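Side-chain contacts in LIP (Serratia marcescens, PDB 4A1R), which is a membrane-bound TssJ-family component of the type VI secretion system and probably helps anchor the apparatus in the cell envelope: residues A[19-22]-A[28-31]; A[39-44]-A[107-112]; A[68-73]-A[79-84]. All coordinates share one frame; numbering follows the deposited sequence.

Interaction 1 (A[19-22]-A[28-31])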
loop_
_atom_site.group_PDB
_atom_site.type_symbol
_atom_site.label_atom_id
_atom_site.label_comp_id
_atom_site.label_asym_id
_atom_site.label_seq_id
_atom_site.Cartn_x
_atom_site.Cartn_y
_atom_site.Cartn_z
ATOM N N GLN A 19 11.033 -14.761 7.248
ATOM C CA GLN A 19 10.101 -15.482 8.114
ATOM C C GLN A 19 8.671 -14.984 8.029
ATOM O O GLN A 19 7.851 -15.327 8.884
ATOM C CB GLN A 19 10.539 -15.410 9.581
ATOM C CG GLN A 19 11.880 -16.067 9.905
ATOM C CD GLN A 19 12.050 -17.443 9.287
ATOM O OE1 GLN A 19 11.166 -18.303 9.371
ATOM N NE2 GLN A 19 13.203 -17.662 8.669
ATOM N N VAL A 20 8.373 -14.148 7.036
ATOM C CA VAL A 20 7.060 -13.523 6.978
ATOM C C VAL A 20 6.024 -14.638 6.782
ATOM O O VAL A 20 6.252 -15.626 6.050
ATOM C CB VAL A 20 6.963 -12.454 5.840
ATOM C CG1 VAL A 20 6.760 -13.124 4.491
ATOM C CG2 VAL A 20 5.867 -11.421 6.129
ATOM N N ASN A 21 4.917 -14.491 7.494
ATOM C CA ASN A 21 3.708 -15.211 7.167
ATOM C C ASN A 21 3.852 -16.709 7.294
ATOM O O ASN A 21 3.457 -17.462 6.397
ATOM C CB ASN A 21 3.288 -14.867 5.742
ATOM C CG ASN A 21 1.879 -15.318 5.431
ATOM O OD1 ASN A 21 0.989 -15.218 6.279
ATOM N ND2 ASN A 21 1.662 -15.751 4.192
ATOM N N ALA A 22 4.434 -17.124 8.411
ATOM C CA ALA A 22 4.567 -18.520 8.751
ATOM C C ALA A 22 3.701 -18.722 9.980
ATOM O O ALA A 22 3.952 -18.140 11.048
ATOM C CB ALA A 22 6.016 -18.863 9.047
ATOM N N PRO A 28 7.468 -20.336 5.937
ATOM C CA PRO A 28 6.974 -19.037 5.450
ATOM C C PRO A 28 6.342 -19.149 4.070
ATOM O O PRO A 28 6.809 -19.917 3.229
ATOM C CB PRO A 28 8.248 -18.177 5.449
ATOM C CG PRO A 28 9.034 -18.742 6.609
ATOM C CD PRO A 28 8.879 -20.231 6.382
ATOM N N ALA A 29 5.247 -18.413 3.856
ATOM C CA ALA A 29 4.451 -18.552 2.633
ATOM C C ALA A 29 4.300 -17.205 1.959
ATOM O O ALA A 29 4.262 -16.171 2.653
ATOM C CB ALA A 29 3.086 -19.121 2.971
ATOM N N PRO A 30 4.226 -17.209 0.620
ATOM C CA PRO A 30 4.028 -15.965 -0.107
ATOM C C PRO A 30 2.825 -15.250 0.459
ATOM O O PRO A 30 1.896 -15.891 0.952
ATOM C CB PRO A 30 3.766 -16.434 -1.548
ATOM C CG PRO A 30 4.480 -17.755 -1.648
ATOM C CD PRO A 30 4.417 -18.368 -0.288
ATOM N N ILE A 31 2.832 -13.922 0.394
ATOM C CA ILE A 31 1.732 -13.173 0.951
ATOM C C ILE A 31 1.155 -12.233 -0.113
ATOM O O ILE A 31 1.893 -11.654 -0.916
ATOM C CB ILE A 31 2.198 -12.436 2.245
ATOM C CG1 ILE A 31 1.045 -11.696 2.906
ATOM C CG2 ILE A 31 3.400 -11.530 1.928
ATOM C CD1 ILE A 31 1.309 -11.240 4.344
HETATM O O HOH W 1 -0.504 -16.434 2.664
#
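Ala22 and Pro28 bring the two segments closest along the backbone, their CA atoms 4.1 Å apart, and neither 19-22 nor 28-30 belongs to a regular strand. Asn21 adopts a left-handed backbone conformation, which turns the chain so that its carbonyl meets the Ala29 amide. Ala29 N donates to Asn21 O at 3.3 Å with an N-H...O angle of 142°, a bent bond whose donor sits well above the carbonyl plane.

The Asn21 side chain carries the return half of this link. With CG anti to the backbone N (chi1 -167°), the amide is directed across the gap, and ND2 donates to Ala29 O at 3.1 Å, nearly straight at 164°. The acceptor lies close to the plane of the Asn21 amide, although ND2 itself approaches from above the carbonyl plane of Ala29. One residue of each segment is thus paired with the other in both directions. A water accepts from Asn21 ND2 at 2.7 Å and donates to Pro30 O at 3.0 Å, extending the grip by one residue.

The site lies in the connection from strand 9-16 to strand 31-38, which leads from one sheet of the beta-sandwich to the other. Asn21 OD1 accepts from Gln99 N, so the buried amide also ties this connection to a second loop, and bonds at both ends hold its plane in a defined rotation.

Pro28 packs its ring against the other segment. Its CG makes an apolar contact with Ala22 CB at 3.9 Å, while two oxygens lie in van der Waals contact with ring carbons: Val20 O is 3.3 Å from Pro28 CB, and Gln19, alongside the ring, brings OE1 to 3.5 Å from Pro28 CG. The buried side chains of Val20 and Ile31 both touch Tyr98, whereas Gln19, its chain bent at chi2, remains exposed.

Interaction 2 (A[39-44]-A[107-112])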
loop_
_atom_site.group_PDB
_atom_site.type_symbol
_atom_site.label_atom_id
_atom_site.label_comp_id
_atom_site.label_asym_id
_atom_site.label_seq_id
_atom_site.Cartn_x
_atom_site.Cartn_y
_atom_site.Cartn_z
ATOM N N ARG A 39 -9.395 8.202 -2.262
ATOM C CA ARG A 39 -9.848 9.582 -2.080
ATOM C C ARG A 39 -9.684 10.003 -0.642
ATOM O O ARG A 39 -9.475 11.183 -0.352
ATOM C CB ARG A 39 -11.328 9.704 -2.406
ATOM C CG ARG A 39 -11.642 9.915 -3.867
ATOM C CD ARG A 39 -12.962 10.653 -4.019
ATOM N NE ARG A 39 -13.811 10.008 -5.010
ATOM C CZ ARG A 39 -13.766 10.244 -6.319
ATOM N NH1 ARG A 39 -12.915 11.131 -6.816
ATOM N NH2 ARG A 39 -14.576 9.584 -7.134
ATOM N N SER A 40 -9.839 9.033 0.257
ATOM C CA SER A 40 -9.744 9.251 1.694
ATOM C C SER A 40 -9.505 7.887 2.345
ATOM O O SER A 40 -9.809 6.861 1.740
ATOM C CB SER A 40 -11.034 9.859 2.212
ATOM O OG SER A 40 -12.149 9.245 1.589
ATOM N N ASP A 41 -8.950 7.866 3.552
ATOM C CA ASP A 41 -8.642 6.587 4.211
ATOM C C ASP A 41 -9.556 6.213 5.381
ATOM O O ASP A 41 -9.291 5.225 6.070
ATOM C CB ASP A 41 -7.152 6.511 4.613
ATOM C CG ASP A 41 -6.799 7.357 5.844
ATOM O OD1 ASP A 41 -7.630 8.146 6.325
ATOM O OD2 ASP A 41 -5.654 7.233 6.328
ATOM N N ALA A 42 -10.610 6.999 5.618
ATOM C CA ALA A 42 -11.458 6.794 6.805
ATOM C C ALA A 42 -12.135 5.437 6.772
ATOM O O ALA A 42 -11.995 4.659 7.706
ATOM C CB ALA A 42 -12.496 7.897 6.937
ATOM N N GLU A 43 -12.833 5.151 5.672
ATOM C CA GLU A 43 -13.555 3.899 5.530
ATOM C C GLU A 43 -12.597 2.728 5.446
ATOM O O GLU A 43 -12.896 1.654 5.979
ATOM C CB GLU A 43 -14.479 3.939 4.319
ATOM C CG GLU A 43 -15.831 4.581 4.597
ATOM C CD GLU A 43 -16.451 5.163 3.343
ATOM O OE1 GLU A 43 -15.799 6.027 2.710
ATOM O OE2 GLU A 43 -17.580 4.755 2.988
ATOM N N PHE A 44 -11.447 2.953 4.796
ATOM C CA PHE A 44 -10.376 1.940 4.647
ATOM C C PHE A 44 -9.786 1.494 5.983
ATOM O O PHE A 44 -9.552 0.306 6.210
ATOM C CB PHE A 44 -9.269 2.496 3.733
ATOM C CG PHE A 44 -8.064 1.594 3.588
ATOM C CD1 PHE A 44 -8.110 0.470 2.758
ATOM C CD2 PHE A 44 -6.869 1.890 4.244
ATOM C CE1 PHE A 44 -7.000 -0.342 2.605
ATOM C CE2 PHE A 44 -5.763 1.071 4.097
ATOM C CZ PHE A 44 -5.826 -0.043 3.275
ATOM N N ARG A 107 -2.780 -3.759 7.573
ATOM C CA ARG A 107 -3.160 -2.582 6.731
ATOM C C ARG A 107 -2.375 -1.328 7.129
ATOM O O ARG A 107 -2.175 -1.054 8.343
ATOM C CB ARG A 107 -4.663 -2.349 6.851
ATOM C CG ARG A 107 -5.171 -0.928 6.926
ATOM C CD ARG A 107 -6.666 -0.891 7.282
ATOM N NE ARG A 107 -6.952 -1.343 8.651
ATOM C CZ ARG A 107 -8.160 -1.670 9.106
ATOM N NH1 ARG A 107 -9.241 -1.573 8.322
ATOM N NH2 ARG A 107 -8.293 -2.095 10.362
ATOM N N ILE A 108 -1.916 -0.574 6.124
ATOM C CA ILE A 108 -1.365 0.767 6.372
ATOM C C ILE A 108 -1.928 1.752 5.344
ATOM O O ILE A 108 -2.295 1.371 4.223
ATOM C CB ILE A 108 0.191 0.824 6.380
ATOM C CG1 ILE A 108 0.787 0.520 4.985
ATOM C CG2 ILE A 108 0.817 0.015 7.526
ATOM C CD1 ILE A 108 2.304 0.562 4.897
ATOM N N SER A 109 -2.028 3.010 5.751
ATOM C CA SER A 109 -2.434 4.116 4.882
ATOM C C SER A 109 -1.283 5.102 4.781
ATOM O O SER A 109 -0.740 5.541 5.800
ATOM C CB SER A 109 -3.631 4.824 5.480
ATOM O OG SER A 109 -4.110 5.808 4.576
ATOM N N LEU A 110 -0.898 5.448 3.560
ATOM C CA LEU A 110 0.152 6.431 3.346
ATOM C C LEU A 110 -0.440 7.696 2.715
ATOM O O LEU A 110 -0.980 7.634 1.600
ATOM C CB LEU A 110 1.224 5.856 2.430
ATOM C CG LEU A 110 1.864 4.532 2.840
ATOM C CD1 LEU A 110 2.615 3.994 1.630
ATOM C CD2 LEU A 110 2.781 4.649 4.063
ATOM N N PRO A 111 -0.343 8.848 3.417
ATOM C CA PRO A 111 -0.842 10.097 2.860
ATOM C C PRO A 111 0.008 10.542 1.684
ATOM O O PRO A 111 1.243 10.538 1.763
ATOM C CB PRO A 111 -0.689 11.105 4.024
ATOM C CG PRO A 111 -0.478 10.271 5.247
ATOM C CD PRO A 111 0.250 9.056 4.751
ATOM N N LEU A 112 -0.672 10.892 0.599
ATOM C CA LEU A 112 -0.040 11.538 -0.535
ATOM C C LEU A 112 0.134 13.024 -0.249
ATOM O O LEU A 112 -0.615 13.600 0.540
ATOM C CB LEU A 112 -0.907 11.356 -1.767
ATOM C CG LEU A 112 -0.787 9.943 -2.327
ATOM C CD1 LEU A 112 -2.038 9.523 -3.102
ATOM C CD2 LEU A 112 0.421 9.815 -3.221
#
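Phe44 and Arg107 form the dense end of a helix-on-sheet contact, in which the short helix 42-46 lies against the edge strand 107-111 of the antiparallel sheet of the sandwich. Alternation along the strand explains the partners: Ile108 and Leu110 touch Ile135 of the opposing sheet, while Arg107 and Ser109 face the helix and also touch Met45.

The Arg107 chain runs alongside the buried Phe44 side chain, antiparallel to it. Arg107 CD lies over one ring face, 4.2 Å from the Phe44 centroid and 24° off the normal, a CH-pi contact displaced toward the rim. Arg107 CG packs 3.5 Å from Phe44 CE2, and Ile108 O sits near the ring plane, 3.5 Å from the same CE2. The ring also leans on Ile95 of the neighbouring strand.

In contrast to this buried ring, the other end joins two partly exposed residues, Asp41 and Ser109, through a single hydrogen bond. Asp41 occupies the N-cap position of the helix, but its side chain makes no capping bond; with chi1 at 75° the carboxylate is presented to the strand instead. Ser109 OG donates to Asp41 OD2 at 2.7 Å, on the anti lone pair, beside Tyr91.

Bending at chi3 brings the guanidinium of the partly exposed Arg107 round to the helix backbone, its plane steeply inclined to the ring. Its NH1 serves two carbonyls, Ala47 O and Phe44 O; the latter receives it in the carbonyl plane, on a lone pair, with NH1 to Phe44 O 2.8 Å and an N-H...O angle of 142°.

Interaction 3 (A[68-73]-A[79-84])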
loop_
_atom_site.group_PDB
_atom_site.type_symbol
_atom_site.label_atom_id
_atom_site.label_comp_id
_atom_site.label_asym_id
_atom_site.label_seq_id
_atom_site.Cartn_x
_atom_site.Cartn_y
_atom_site.Cartn_z
ATOM N N ASP A 68 -4.740 -2.584 -7.058
ATOM C CA ASP A 68 -3.861 -3.535 -7.734
ATOM C C ASP A 68 -3.346 -4.503 -6.684
ATOM O O ASP A 68 -3.620 -4.322 -5.477
ATOM C CB ASP A 68 -2.746 -2.836 -8.521
ATOM C CG ASP A 68 -2.179 -3.694 -9.695
ATOM O OD1 ASP A 68 -2.705 -4.798 -10.034
ATOM O OD2 ASP A 68 -1.185 -3.250 -10.296
ATOM N N GLN A 69 -2.691 -5.572 -7.128
ATOM C CA GLN A 69 -2.266 -6.631 -6.192
ATOM C C GLN A 69 -1.157 -7.438 -6.819
ATOM O O GLN A 69 -0.960 -7.444 -8.069
ATOM C CB GLN A 69 -3.435 -7.543 -5.758
ATOM C CG GLN A 69 -4.097 -8.347 -6.875
ATOM C CD GLN A 69 -5.206 -9.246 -6.370
ATOM O OE1 GLN A 69 -5.072 -10.458 -6.407
ATOM N NE2 GLN A 69 -6.279 -8.661 -5.838
ATOM N N PHE A 70 -0.429 -8.120 -5.956
ATOM C CA PHE A 70 0.637 -9.027 -6.351
ATOM C C PHE A 70 0.912 -9.899 -5.142
ATOM O O PHE A 70 0.321 -9.678 -4.078
ATOM C CB PHE A 70 1.880 -8.234 -6.769
ATOM C CG PHE A 70 2.469 -7.378 -5.657
ATOM C CD1 PHE A 70 1.988 -6.099 -5.398
ATOM C CD2 PHE A 70 3.495 -7.871 -4.867
ATOM C CE1 PHE A 70 2.546 -5.321 -4.386
ATOM C CE2 PHE A 70 4.067 -7.099 -3.876
ATOM C CZ PHE A 70 3.588 -5.826 -3.628
ATOM N N PHE A 71 1.736 -10.927 -5.334
ATOM C CA PHE A 71 2.263 -11.753 -4.244
ATOM C C PHE A 71 3.739 -11.467 -3.993
ATOM O O PHE A 71 4.524 -11.238 -4.932
ATOM C CB PHE A 71 2.145 -13.240 -4.557
ATOM C CG PHE A 71 0.776 -13.799 -4.353
ATOM C CD1 PHE A 71 -0.172 -13.731 -5.371
ATOM C CD2 PHE A 71 0.421 -14.392 -3.145
ATOM C CE1 PHE A 71 -1.450 -14.249 -5.191
ATOM C CE2 PHE A 71 -0.857 -14.918 -2.969
ATOM C CZ PHE A 71 -1.791 -14.846 -3.986
ATOM N N LEU A 72 4.120 -11.560 -2.719
ATOM C CA LEU A 72 5.472 -11.287 -2.301
ATOM C C LEU A 72 5.957 -12.604 -1.668
ATOM O O LEU A 72 5.271 -13.158 -0.805
ATOM C CB LEU A 72 5.388 -10.138 -1.292
ATOM C CG LEU A 72 6.553 -9.315 -0.791
ATOM C CD1 LEU A 72 7.367 -8.757 -1.949
ATOM C CD2 LEU A 72 5.955 -8.218 0.081
ATOM N N THR A 73 7.089 -13.113 -2.136
ATOM C CA THR A 73 7.759 -14.323 -1.588
ATOM C C THR A 73 8.577 -13.997 -0.320
ATOM O O THR A 73 9.280 -12.991 -0.289
ATOM C CB THR A 73 8.718 -14.899 -2.637
ATOM O OG1 THR A 73 8.008 -15.032 -3.871
ATOM C CG2 THR A 73 9.300 -16.278 -2.212
ATOM N N LYS A 79 10.798 -5.589 -4.720
ATOM C CA LYS A 79 9.726 -5.852 -5.655
ATOM C C LYS A 79 8.899 -4.581 -5.752
ATOM O O LYS A 79 8.414 -4.080 -4.724
ATOM C CB LYS A 79 8.886 -7.035 -5.174
ATOM C CG LYS A 79 7.648 -7.295 -6.015
ATOM C CD LYS A 79 7.069 -8.655 -5.724
ATOM C CE LYS A 79 7.108 -9.520 -6.981
ATOM N NZ LYS A 79 6.733 -10.931 -6.720
ATOM N N LYS A 80 8.734 -4.078 -6.986
ATOM C CA LYS A 80 8.139 -2.765 -7.219
ATOM C C LYS A 80 6.749 -2.855 -7.831
ATOM O O LYS A 80 6.520 -3.582 -8.813
ATOM C CB LYS A 80 9.051 -1.905 -8.134
ATOM C CG LYS A 80 8.491 -0.503 -8.386
ATOM C CD LYS A 80 9.490 0.407 -9.089
ATOM C CE LYS A 80 10.692 0.759 -8.204
ATOM N NZ LYS A 80 11.634 1.667 -8.957
ATOM N N LEU A 81 5.818 -2.108 -7.265
ATOM C CA LEU A 81 4.526 -1.959 -7.871
ATOM C C LEU A 81 4.190 -0.480 -7.885
ATOM O O LEU A 81 4.316 0.203 -6.874
ATOM C CB LEU A 81 3.448 -2.733 -7.097
ATOM C CG LEU A 81 2.071 -2.834 -7.782
ATOM C CD1 LEU A 81 2.122 -3.827 -8.936
ATOM C CD2 LEU A 81 0.988 -3.223 -6.788
ATOM N N GLY A 82 3.765 0.022 -9.040
ATOM C CA GLY A 82 3.371 1.413 -9.139
ATOM C C GLY A 82 2.234 1.624 -10.104
ATOM O O GLY A 82 1.810 0.686 -10.792
ATOM N N GLY A 83 1.726 2.856 -10.153
ATOM C CA GLY A 83 0.653 3.182 -11.071
ATOM C C GLY A 83 0.521 4.694 -11.170
ATOM O O GLY A 83 1.329 5.429 -10.604
ATOM N N GLN A 84 -0.517 5.129 -11.864
ATOM C CA GLN A 84 -0.815 6.549 -12.020
ATOM C C GLN A 84 -1.650 6.967 -10.865
ATOM O O GLN A 84 -2.538 6.227 -10.403
ATOM C CB GLN A 84 -1.592 6.817 -13.319
ATOM C CG GLN A 84 -0.752 6.637 -14.562
ATOM C CD GLN A 84 -1.490 7.052 -15.817
ATOM O OE1 GLN A 84 -0.891 7.599 -16.735
ATOM N NE2 GLN A 84 -2.786 6.800 -15.863
HETATM O O HOH W 2 -0.835 -0.497 -10.399
#
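The segments holding Phe70 and Leu81 run almost antiparallel, at 172°, and the axes of 68-72 and 79-84 approach to 8.6 Å, a spacing too wide for backbone pairing, so side chains carry the contact.

Leu81 lies alongside Phe70, the two side chains running in opposite senses, and sets CD2 at the edge of the ring, near its plane, 3.3 Å from Phe70 CD1, a close approach. A chi1 of 62° sets the Phe70 ring over its own backbone, with Leu81 at one of its ring edges and Lys79 near another. The aliphatic part of Lys79 brings CD to 3.8 Å from Phe70 CD2 and equally 3.8 Å from Leu72 CD1, so this methylene touches both apolar side chains.

Strand 64-72 ends the antiparallel sheet and strand 79-84 ends the mixed one; the contact therefore closes one flank of the beta-sandwich, where a short loop, 73-78, passes from sheet to sheet. Each strand spends its backbone bonds on its own sheet, Phe70 with Ile33 and Leu81 with Leu12, and the Phe70 ring also meets Phe14 edge-to-face.

Polar links bound the apolar patch. The Lys79 chain bends at chi3 (-118°), bringing NZ to 2.9 Å from Phe71 O, to which it donates nearly in line with the carbonyl (C=O...N 168°). The ammonium also donates to Gln76 OE1 in the intervening loop. Toward the other end, a water donates to Asp68 OD2 at 2.8 Å and to Gly82 O at 2.9 Å, bridging the strands past the Leu81 methyls. The second carboxylate oxygen, Asp68 OD1, accepts a weak bond from Gln69 N, which may help to fix the carboxylate's rotation.

Interactions 1 and 3 are directly joined although their centres are 17 Å apart: Ile31 N lies 2.8 Å from Leu72 O, a probable hydrogen bond where strand 31-38 begins beside the end of 64-72, and Phe71 CD2 packs 3.8 Å from Ile31 C. The loop braced by 19-22 and 28-31 thus continues into the flank closed by 68-73 and 79-84. Interaction 2 stands apart, its centre 25 Å from that of interaction 1 and 17 Å from that of interaction 3, with nearest atoms about 9 and 8 Å away. Interactions 2 and 3 use the two outermost strands, 107-111 and 64-72, of the same antiparallel sheet.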